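Long-range contacts in putative dehydratase (Mesorhizobium loti, PDB 2POZ), which is of unknown function but belongs to the mandelate racemase and muconate lactonizing enzyme group of the enolase superfamily and may act as a lyase: residues L13-L22 / F337-V346; F90-W101 / I281-E289. All coordinates share one frame; numbering follows the deposited sequence.

Contact 1: L13-L22 / F337-V346; sequences LKSGRLHPVL and FKADDGYVEV
Arg17 grips Asp340 side-on, NE giving its hydrogen to OD2, and NH2 giving one to OD1, 2.7 Å away, both on the syn lone pairs. The guanidinium and carboxylate planes lie 19° apart, so the salt bridge is almost flat. OD2 takes a second hydrogen, from the backbone N of Arg17, on its anti side. Arginine suits the place because its chain has an apolar part as well: CD rests over the face of the Phe337 ring, 3.7 Å from the centroid in a CH-pi contact, and the bend at chi3 (76°) lays the guanidinium nearly parallel to that ring. Leu18 meets the same ring at its edge, CD1 being 3.8 Å from CD2 of Phe337.

Gly16 passes close against Asp340, where a side chain would collide with CB of the aspartate. Next to it Ser15, with OG anti to the backbone N (chi1 -174°), receives the N-H of Val344 in a nearly straight bond of 2.8 Å between N and OG. Beyond lies an aliphatic patch: CD2 of Leu13 touches CG1 of Val346 at 3.5 Å, and CD1 of Leu22 reaches that methyl tip to tip.

The type II' turn of a tight beta hairpin, Ser15 to Leu18, thus joins the N-terminal domain, between strands 5-12 and 21-27, to the C-terminal domain's loop between strands 331-333 and 353-354; helices 312-324 and 372-375 border the Val346 end.

Contact 2: F90-W101 / I281-E289; sequences FAGISAIEQALW and IGTAGGLME
Glu97 reaches from helix 87-108 to the start of helix 287-298, and its side chain carries the polar core of this buried contact. CB of Glu97 passes 4.0 Å from O of Gly285, and CG lies near the same oxygen. With CG anti to the backbone N (chi1 -170°) and a bend at chi2 (-97°), the carboxylate is turned across the helix start. OE1 accepts the N-H of Leu287 at 2.8 Å, the hydrogen arriving from above the carboxylate plane, and lies 3.4 Å from CA of Gly286. OE2 accepts the N-H of Met288 (selenomethionine) on its syn lone pair, also at 2.8 Å; a water and a weak bond from NE1 of Trp101 meet this oxygen too. Glycine fits the N-cap position, since a side chain on Gly286 would run into the carboxylate.

One turn earlier, Ser94 gives its hydroxyl hydrogen to the carbonyl of Phe90, 2.6 Å from OG to O, and OG takes a weak bond from Gly285 N. A small serine facing a glycine lets the backbones come close: the CA atoms of Ser94 and Gly286 are 3.9 Å apart. Beyond Glu97, Trp101 crosses Met288, CZ2 lying 3.8 Å from CE, and Phe116 of a second subunit packs on Met288.

Cut back to an alanine, position Glu97 would probably leave the N-H groups of Leu287 and Met288 without their carboxylate partner inside a buried interface. Glutamate thus supplies from another helix the acceptors needed by the first turn of 287-298. The positive end of that helix dipole would be expected to steady the negative charge, and the bonds tie a helix of the N-terminal domain to the start of a barrel helix.

How the contacts relate
From the N terminus the chain runs through strand 5-12 into the turn of 13-22, the first half of contact 1, and on into strand 21-27. It then enters the helices of the N-terminal domain, where 90-101 opens contact 2. The barrel strands and helices follow until 281-289, after strand 276-277, closes contact 2 over 179 intervening residues. Only after helix 312-324 and strand 331-333 does 337-346 return to close contact 1, so the smaller loop lies wholly within the larger. Both contacts join the N-terminal domain to the C-terminal barrel domain, contact 1 through a turn and a loop, contact 2 through a helix against a glycine-rich loop and the helix start after it.

Contact 1: L13-L22 / F337-V346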
loop_
_atom_site.group_PDB
_atom_site.type_symbol
_atom_site.label_atom_id
_atom_site.label_comp_id
_atom_site.label_asym_id
_atom_site.label_seq_id
_atom_site.Cartn_x
_atom_site.Cartn_y
_atom_site.Cartn_z
ATOM N N LEU A 13 -6.080 -37.663 30.056
ATOM C CA LEU A 13 -7.330 -37.956 30.735
ATOM C C LEU A 13 -8.552 -38.182 29.870
ATOM O O LEU A 13 -8.610 -37.801 28.701
ATOM C CB LEU A 13 -7.678 -36.838 31.718
ATOM C CG LEU A 13 -7.016 -36.758 33.096
ATOM C CD1 LEU A 13 -5.527 -36.547 32.951
ATOM C CD2 LEU A 13 -7.645 -35.613 33.879
ATOM N N LYS A 14 -9.528 -38.835 30.487
ATOM C CA LYS A 14 -10.832 -39.060 29.893
ATOM C C LYS A 14 -11.634 -38.359 30.968
ATOM O O LYS A 14 -11.773 -38.873 32.074
ATOM C CB LYS A 14 -11.208 -40.544 29.847
ATOM C CG LYS A 14 -12.590 -40.778 29.224
ATOM C CD LYS A 14 -12.997 -42.248 29.200
ATOM C CE LYS A 14 -13.479 -42.718 30.563
ATOM N NZ LYS A 14 -14.105 -44.071 30.487
ATOM N N SER A 15 -12.114 -37.160 30.673
ATOM C CA SER A 15 -12.873 -36.405 31.660
ATOM C C SER A 15 -14.142 -35.875 31.018
ATOM O O SER A 15 -14.170 -34.754 30.503
ATOM C CB SER A 15 -12.026 -35.246 32.187
ATOM O OG SER A 15 -12.680 -34.565 33.241
ATOM N N GLY A 16 -15.195 -36.690 31.049
ATOM C CA GLY A 16 -16.445 -36.278 30.443
ATOM C C GLY A 16 -16.244 -36.183 28.944
ATOM O O GLY A 16 -15.661 -37.079 28.336
ATOM N N ARG A 17 -16.705 -35.091 28.344
ATOM C CA ARG A 17 -16.577 -34.901 26.903
ATOM C C ARG A 17 -15.180 -34.436 26.482
ATOM O O ARG A 17 -14.902 -34.341 25.293
ATOM C CB ARG A 17 -17.612 -33.879 26.414
ATOM C CG ARG A 17 -17.298 -32.424 26.788
ATOM C CD ARG A 17 -18.517 -31.524 26.559
ATOM N NE ARG A 17 -19.518 -31.704 27.614
ATOM C CZ ARG A 17 -20.797 -31.352 27.514
ATOM N NH1 ARG A 17 -21.261 -30.800 26.398
ATOM N NH2 ARG A 17 -21.614 -31.537 28.546
ATOM N N LEU A 18 -14.309 -34.154 27.447
ATOM C CA LEU A 18 -12.957 -33.681 27.131
ATOM C C LEU A 18 -11.867 -34.722 27.383
ATOM O O LEU A 18 -12.080 -35.715 28.084
ATOM C CB LEU A 18 -12.619 -32.438 27.964
ATOM C CG LEU A 18 -13.557 -31.229 27.932
ATOM C CD1 LEU A 18 -13.034 -30.160 28.895
ATOM C CD2 LEU A 18 -13.651 -30.675 26.512
ATOM N N HIS A 19 -10.698 -34.478 26.798
ATOM C CA HIS A 19 -9.541 -35.338 26.990
ATOM C C HIS A 19 -8.342 -34.448 27.320
ATOM O O HIS A 19 -7.443 -34.257 26.503
ATOM C CB HIS A 19 -9.264 -36.219 25.756
ATOM C CG HIS A 19 -9.367 -35.504 24.443
ATOM N ND1 HIS A 19 -8.463 -34.543 24.039
ATOM C CD2 HIS A 19 -10.241 -35.649 23.418
ATOM C CE1 HIS A 19 -8.773 -34.132 22.823
ATOM N NE2 HIS A 19 -9.849 -34.788 22.422
ATOM N N PRO A 20 -8.336 -33.872 28.537
ATOM C CA PRO A 20 -7.264 -32.994 29.014
ATOM C C PRO A 20 -5.930 -33.724 28.956
ATOM O O PRO A 20 -5.848 -34.919 29.260
ATOM C CB PRO A 20 -7.667 -32.698 30.451
ATOM C CG PRO A 20 -9.160 -32.808 30.419
ATOM C CD PRO A 20 -9.368 -34.036 29.573
ATOM N N VAL A 21 -4.891 -33.001 28.562
ATOM C CA VAL A 21 -3.550 -33.560 28.467
ATOM C C VAL A 21 -2.734 -32.767 29.474
ATOM O O VAL A 21 -2.619 -31.545 29.357
ATOM C CB VAL A 21 -2.977 -33.383 27.042
ATOM C CG1 VAL A 21 -1.567 -33.960 26.957
ATOM C CG2 VAL A 21 -3.896 -34.086 26.028
ATOM N N LEU A 22 -2.195 -33.456 30.475
ATOM C CA LEU A 22 -1.430 -32.786 31.514
ATOM C C LEU A 22 0.002 -33.272 31.594
ATOM O O LEU A 22 0.325 -34.366 31.143
ATOM C CB LEU A 22 -2.076 -33.011 32.883
ATOM C CG LEU A 22 -3.592 -32.991 33.047
ATOM C CD1 LEU A 22 -3.906 -33.305 34.514
ATOM C CD2 LEU A 22 -4.176 -31.656 32.637
ATOM N N PHE A 337 -19.622 -28.531 31.888
ATOM C CA PHE A 337 -18.691 -29.646 31.691
ATOM C C PHE A 337 -18.335 -30.385 32.978
ATOM O O PHE A 337 -18.033 -31.580 32.955
ATOM C CB PHE A 337 -17.404 -29.149 31.014
ATOM C CG PHE A 337 -17.589 -28.743 29.576
ATOM C CD1 PHE A 337 -18.866 -28.509 29.055
ATOM C CD2 PHE A 337 -16.488 -28.580 28.742
ATOM C CE1 PHE A 337 -19.038 -28.124 27.730
ATOM C CE2 PHE A 337 -16.651 -28.195 27.415
ATOM C CZ PHE A 337 -17.927 -27.965 26.909
ATOM N N LYS A 338 -18.365 -29.676 34.095
ATOM C CA LYS A 338 -18.037 -30.280 35.376
ATOM C C LYS A 338 -19.072 -31.320 35.819
ATOM O O LYS A 338 -18.809 -32.108 36.726
ATOM C CB LYS A 338 -17.892 -29.194 36.446
ATOM C CG LYS A 338 -16.486 -28.579 36.555
ATOM C CD LYS A 338 -16.035 -27.916 35.266
ATOM C CE LYS A 338 -14.759 -27.095 35.469
ATOM N NZ LYS A 338 -13.556 -27.922 35.767
ATOM N N ALA A 339 -20.233 -31.329 35.165
ATOM C CA ALA A 339 -21.303 -32.264 35.509
ATOM C C ALA A 339 -21.330 -33.518 34.631
ATOM O O ALA A 339 -22.131 -34.426 34.867
ATOM C CB ALA A 339 -22.659 -31.549 35.443
ATOM N N ASP A 340 -20.474 -33.570 33.613
ATOM C CA ASP A 340 -20.426 -34.732 32.732
ATOM C C ASP A 340 -20.147 -35.995 33.533
ATOM O O ASP A 340 -19.487 -35.939 34.571
ATOM C CB ASP A 340 -19.308 -34.592 31.702
ATOM C CG ASP A 340 -19.613 -33.570 30.631
ATOM O OD1 ASP A 340 -20.713 -32.981 30.652
ATOM O OD2 ASP A 340 -18.739 -33.368 29.762
ATOM N N ASP A 341 -20.644 -37.135 33.054
ATOM C CA ASP A 341 -20.370 -38.390 33.736
ATOM C C ASP A 341 -18.883 -38.607 33.513
ATOM O O ASP A 341 -18.376 -38.348 32.419
ATOM C CB ASP A 341 -21.120 -39.567 33.103
ATOM C CG ASP A 341 -22.617 -39.387 33.105
ATOM O OD1 ASP A 341 -23.156 -38.765 34.039
ATOM O OD2 ASP A 341 -23.252 -39.892 32.167
ATOM N N GLY A 342 -18.185 -39.077 34.536
ATOM C CA GLY A 342 -16.764 -39.317 34.387
ATOM C C GLY A 342 -15.879 -38.086 34.477
ATOM O O GLY A 342 -14.678 -38.182 34.225
ATOM N N TYR A 343 -16.450 -36.933 34.814
ATOM C CA TYR A 343 -15.638 -35.725 34.956
ATOM C C TYR A 343 -14.575 -36.017 36.013
ATOM O O TYR A 343 -14.875 -36.600 37.059
ATOM C CB TYR A 343 -16.483 -34.537 35.427
ATOM C CG TYR A 343 -15.645 -33.381 35.946
ATOM C CD1 TYR A 343 -14.899 -32.581 35.076
ATOM C CD2 TYR A 343 -15.570 -33.112 37.314
ATOM C CE1 TYR A 343 -14.095 -31.541 35.560
ATOM C CE2 TYR A 343 -14.770 -32.079 37.808
ATOM C CZ TYR A 343 -14.037 -31.299 36.925
ATOM O OH TYR A 343 -13.248 -30.282 37.410
ATOM N N VAL A 344 -13.341 -35.608 35.742
ATOM C CA VAL A 344 -12.249 -35.828 36.672
ATOM C C VAL A 344 -11.698 -34.530 37.245
ATOM O O VAL A 344 -11.151 -33.704 36.514
ATOM C CB VAL A 344 -11.080 -36.584 35.992
ATOM C CG1 VAL A 344 -9.902 -36.715 36.965
ATOM C CG2 VAL A 344 -11.550 -37.952 35.535
ATOM N N GLU A 345 -11.840 -34.353 38.556
ATOM C CA GLU A 345 -11.310 -33.168 39.217
ATOM C C GLU A 345 -9.814 -33.402 39.427
ATOM O O GLU A 345 -9.418 -34.302 40.166
ATOM C CB GLU A 345 -11.997 -32.955 40.566
ATOM C CG GLU A 345 -11.497 -31.720 41.301
ATOM C CD GLU A 345 -11.563 -30.469 40.438
ATOM O OE1 GLU A 345 -12.687 -30.057 40.082
ATOM O OE2 GLU A 345 -10.490 -29.909 40.110
ATOM N N VAL A 346 -8.983 -32.595 38.773
ATOM C CA VAL A 346 -7.534 -32.750 38.885
ATOM C C VAL A 346 -6.918 -31.937 40.021
ATOM O O VAL A 346 -5.767 -32.153 40.388
ATOM C CB VAL A 346 -6.823 -32.347 37.561
ATOM C CG1 VAL A 346 -7.386 -33.156 36.396
ATOM C CG2 VAL A 346 -6.999 -30.855 37.310
HETATM O O HOH W 1 -13.338 -40.334 33.956
HETATM O O HOH W 2 -15.773 -32.493 31.003
HETATM O O HOH W 3 -10.970 -32.427 33.869
HETATM O O HOH W 4 -15.779 -39.375 31.131
#

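Contact 2: F90-W101 / I281-E289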
loop_
_atom_site.group_PDB
_atom_site.type_symbol
_atom_site.label_atom_id
_atom_site.label_comp_id
_atom_site.label_asym_id
_atom_site.label_seq_id
_atom_site.Cartn_x
_atom_site.Cartn_y
_atom_site.Cartn_z
ATOM N N PHE A 90 3.096 -26.170 19.860
ATOM C CA PHE A 90 3.007 -25.142 20.878
ATOM C C PHE A 90 2.198 -25.482 22.113
ATOM O O PHE A 90 2.443 -24.916 23.174
ATOM C CB PHE A 90 2.582 -23.808 20.260
ATOM C CG PHE A 90 3.709 -23.126 19.534
ATOM C CD1 PHE A 90 3.677 -22.955 18.155
ATOM C CD2 PHE A 90 4.866 -22.777 20.222
ATOM C CE1 PHE A 90 4.798 -22.452 17.470
ATOM C CE2 PHE A 90 5.986 -22.277 19.549
ATOM C CZ PHE A 90 5.948 -22.118 18.170
ATOM N N ALA A 91 1.258 -26.415 21.988
ATOM C CA ALA A 91 0.481 -26.829 23.152
ATOM C C ALA A 91 1.433 -27.645 24.038
ATOM O O ALA A 91 1.360 -27.589 25.265
ATOM C CB ALA A 91 -0.719 -27.675 22.734
ATOM N N GLY A 92 2.337 -28.391 23.409
ATOM C CA GLY A 92 3.298 -29.180 24.165
ATOM C C GLY A 92 4.248 -28.240 24.895
ATOM O O GLY A 92 4.495 -28.359 26.100
ATOM N N ILE A 93 4.779 -27.276 24.159
ATOM C CA ILE A 93 5.682 -26.310 24.756
ATOM C C ILE A 93 4.980 -25.523 25.864
ATOM O O ILE A 93 5.557 -25.295 26.919
ATOM C CB ILE A 93 6.245 -25.346 23.691
ATOM C CG1 ILE A 93 7.190 -26.130 22.767
ATOM C CG2 ILE A 93 6.973 -24.163 24.376
ATOM C CD1 ILE A 93 7.739 -25.343 21.582
ATOM N N SER A 94 3.725 -25.141 25.634
ATOM C CA SER A 94 2.961 -24.375 26.618
ATOM C C SER A 94 2.790 -25.129 27.931
ATOM O O SER A 94 2.956 -24.561 29.010
ATOM C CB SER A 94 1.558 -24.029 26.082
ATOM O OG SER A 94 1.604 -23.241 24.910
ATOM N N ALA A 95 2.434 -26.406 27.831
ATOM C CA ALA A 95 2.218 -27.220 29.016
ATOM C C ALA A 95 3.488 -27.264 29.861
ATOM O O ALA A 95 3.448 -27.082 31.072
ATOM C CB ALA A 95 1.784 -28.638 28.607
ATOM N N ILE A 96 4.612 -27.499 29.203
ATOM C CA ILE A 96 5.901 -27.568 29.873
ATOM C C ILE A 96 6.256 -26.230 30.511
ATOM O O ILE A 96 6.674 -26.185 31.665
ATOM C CB ILE A 96 7.006 -27.987 28.867
ATOM C CG1 ILE A 96 6.847 -29.475 28.546
ATOM C CG2 ILE A 96 8.399 -27.690 29.443
ATOM C CD1 ILE A 96 7.654 -29.951 27.372
ATOM N N GLU A 97 6.067 -25.146 29.760
ATOM C CA GLU A 97 6.380 -23.801 30.240
ATOM C C GLU A 97 5.575 -23.454 31.499
ATOM O O GLU A 97 6.102 -22.841 32.426
ATOM C CB GLU A 97 6.120 -22.773 29.119
ATOM C CG GLU A 97 6.643 -21.368 29.416
ATOM C CD GLU A 97 5.567 -20.438 29.962
ATOM O OE1 GLU A 97 4.592 -20.932 30.561
ATOM O OE2 GLU A 97 5.706 -19.209 29.805
ATOM N N GLN A 98 4.298 -23.836 31.525
ATOM C CA GLN A 98 3.453 -23.586 32.692
ATOM C C GLN A 98 4.047 -24.289 33.916
ATOM O O GLN A 98 4.130 -23.712 34.997
ATOM C CB GLN A 98 2.044 -24.143 32.475
ATOM C CG GLN A 98 1.164 -23.369 31.509
ATOM C CD GLN A 98 -0.004 -24.210 31.037
ATOM O OE1 GLN A 98 -0.614 -24.930 31.826
ATOM N NE2 GLN A 98 -0.322 -24.122 29.748
ATOM N N ALA A 99 4.432 -25.548 33.744
ATOM C CA ALA A 99 5.003 -26.319 34.849
ATOM C C ALA A 99 6.298 -25.681 35.357
ATOM O O ALA A 99 6.612 -25.766 36.546
ATOM C CB ALA A 99 5.266 -27.760 34.406
ATOM N N LEU A 100 7.050 -25.054 34.459
ATOM C CA LEU A 100 8.295 -24.417 34.864
ATOM C C LEU A 100 8.015 -23.212 35.754
ATOM O O LEU A 100 8.677 -23.036 36.775
ATOM C CB LEU A 100 9.105 -24.015 33.635
ATOM C CG LEU A 100 9.646 -25.235 32.883
ATOM C CD1 LEU A 100 10.341 -24.794 31.596
ATOM C CD2 LEU A 100 10.617 -25.997 33.788
ATOM N N TRP A 101 7.036 -22.386 35.376
ATOM C CA TRP A 101 6.685 -21.217 36.190
ATOM C C TRP A 101 6.097 -21.668 37.529
ATOM O O TRP A 101 6.278 -21.012 38.559
ATOM C CB TRP A 101 5.679 -20.315 35.461
ATOM C CG TRP A 101 6.321 -19.461 34.412
ATOM C CD1 TRP A 101 6.262 -19.634 33.063
ATOM C CD2 TRP A 101 7.186 -18.337 34.637
ATOM N NE1 TRP A 101 7.040 -18.690 32.426
ATOM C CE2 TRP A 101 7.617 -17.883 33.373
ATOM C CE3 TRP A 101 7.639 -17.676 35.789
ATOM C CZ2 TRP A 101 8.484 -16.794 33.225
ATOM C CZ3 TRP A 101 8.501 -16.594 35.643
ATOM C CH2 TRP A 101 8.912 -16.164 34.367
ATOM N N ILE A 281 -3.498 -19.961 27.032
ATOM C CA ILE A 281 -2.153 -20.188 27.576
ATOM C C ILE A 281 -1.657 -21.606 27.323
ATOM O O ILE A 281 -0.457 -21.864 27.382
ATOM C CB ILE A 281 -2.049 -19.901 29.100
ATOM C CG1 ILE A 281 -2.920 -20.874 29.894
ATOM C CG2 ILE A 281 -2.418 -18.451 29.389
ATOM C CD1 ILE A 281 -2.646 -20.819 31.396
ATOM N N GLY A 282 -2.587 -22.516 27.035
ATOM C CA GLY A 282 -2.237 -23.904 26.766
ATOM C C GLY A 282 -1.876 -24.207 25.316
ATOM O O GLY A 282 -1.519 -25.340 24.983
ATOM N N THR A 283 -1.981 -23.211 24.444
ATOM C CA THR A 283 -1.632 -23.398 23.041
ATOM C C THR A 283 -0.822 -22.227 22.478
ATOM O O THR A 283 -0.039 -22.413 21.556
ATOM C CB THR A 283 -2.882 -23.580 22.129
ATOM O OG1 THR A 283 -3.616 -22.353 22.066
ATOM C CG2 THR A 283 -3.787 -24.684 22.656
ATOM N N ALA A 284 -1.002 -21.032 23.037
ATOM C CA ALA A 284 -0.299 -19.843 22.549
ATOM C C ALA A 284 1.205 -19.816 22.818
ATOM O O ALA A 284 1.930 -19.001 22.237
ATOM C CB ALA A 284 -0.947 -18.585 23.119
ATOM N N GLY A 285 1.676 -20.688 23.699
ATOM C CA GLY A 285 3.102 -20.727 23.989
ATOM C C GLY A 285 3.432 -20.807 25.465
ATOM O O GLY A 285 4.573 -21.076 25.839
ATOM N N GLY A 286 2.435 -20.592 26.313
ATOM C CA GLY A 286 2.677 -20.644 27.744
ATOM C C GLY A 286 2.239 -19.365 28.425
ATOM O O GLY A 286 1.665 -18.483 27.789
ATOM N N LEU A 287 2.517 -19.261 29.721
ATOM C CA LEU A 287 2.132 -18.095 30.504
ATOM C C LEU A 287 2.895 -16.820 30.163
ATOM O O LEU A 287 2.296 -15.775 29.956
ATOM C CB LEU A 287 2.295 -18.383 31.995
ATOM C CG LEU A 287 1.204 -19.195 32.685
ATOM C CD1 LEU A 287 1.624 -19.464 34.126
ATOM C CD2 LEU A 287 -0.112 -18.422 32.645
HETATM N N MSE A 288 4.215 -16.896 30.120
HETATM C CA MSE A 288 5.002 -15.710 29.803
HETATM C C MSE A 288 4.804 -15.314 28.339
HETATM O O MSE A 288 4.663 -14.134 28.035
HETATM C CB MSE A 288 6.484 -15.954 30.100
HETATM C CG MSE A 288 7.404 -14.786 29.722
HETATM SE SE MSE A 288 6.897 -13.083 30.506
HETATM C CE MSE A 288 7.934 -13.189 32.161
ATOM N N GLU A 289 4.781 -16.292 27.438
ATOM C CA GLU A 289 4.572 -15.991 26.026
ATOM C C GLU A 289 3.222 -15.271 25.862
ATOM O O GLU A 289 3.109 -14.304 25.112
ATOM C CB GLU A 289 4.595 -17.282 25.203
ATOM C CG GLU A 289 4.413 -17.100 23.692
ATOM C CD GLU A 289 5.540 -16.293 23.041
ATOM O OE1 GLU A 289 6.655 -16.235 23.609
ATOM O OE2 GLU A 289 5.309 -15.733 21.948
HETATM O O HOH W 5 6.854 -18.429 27.711
#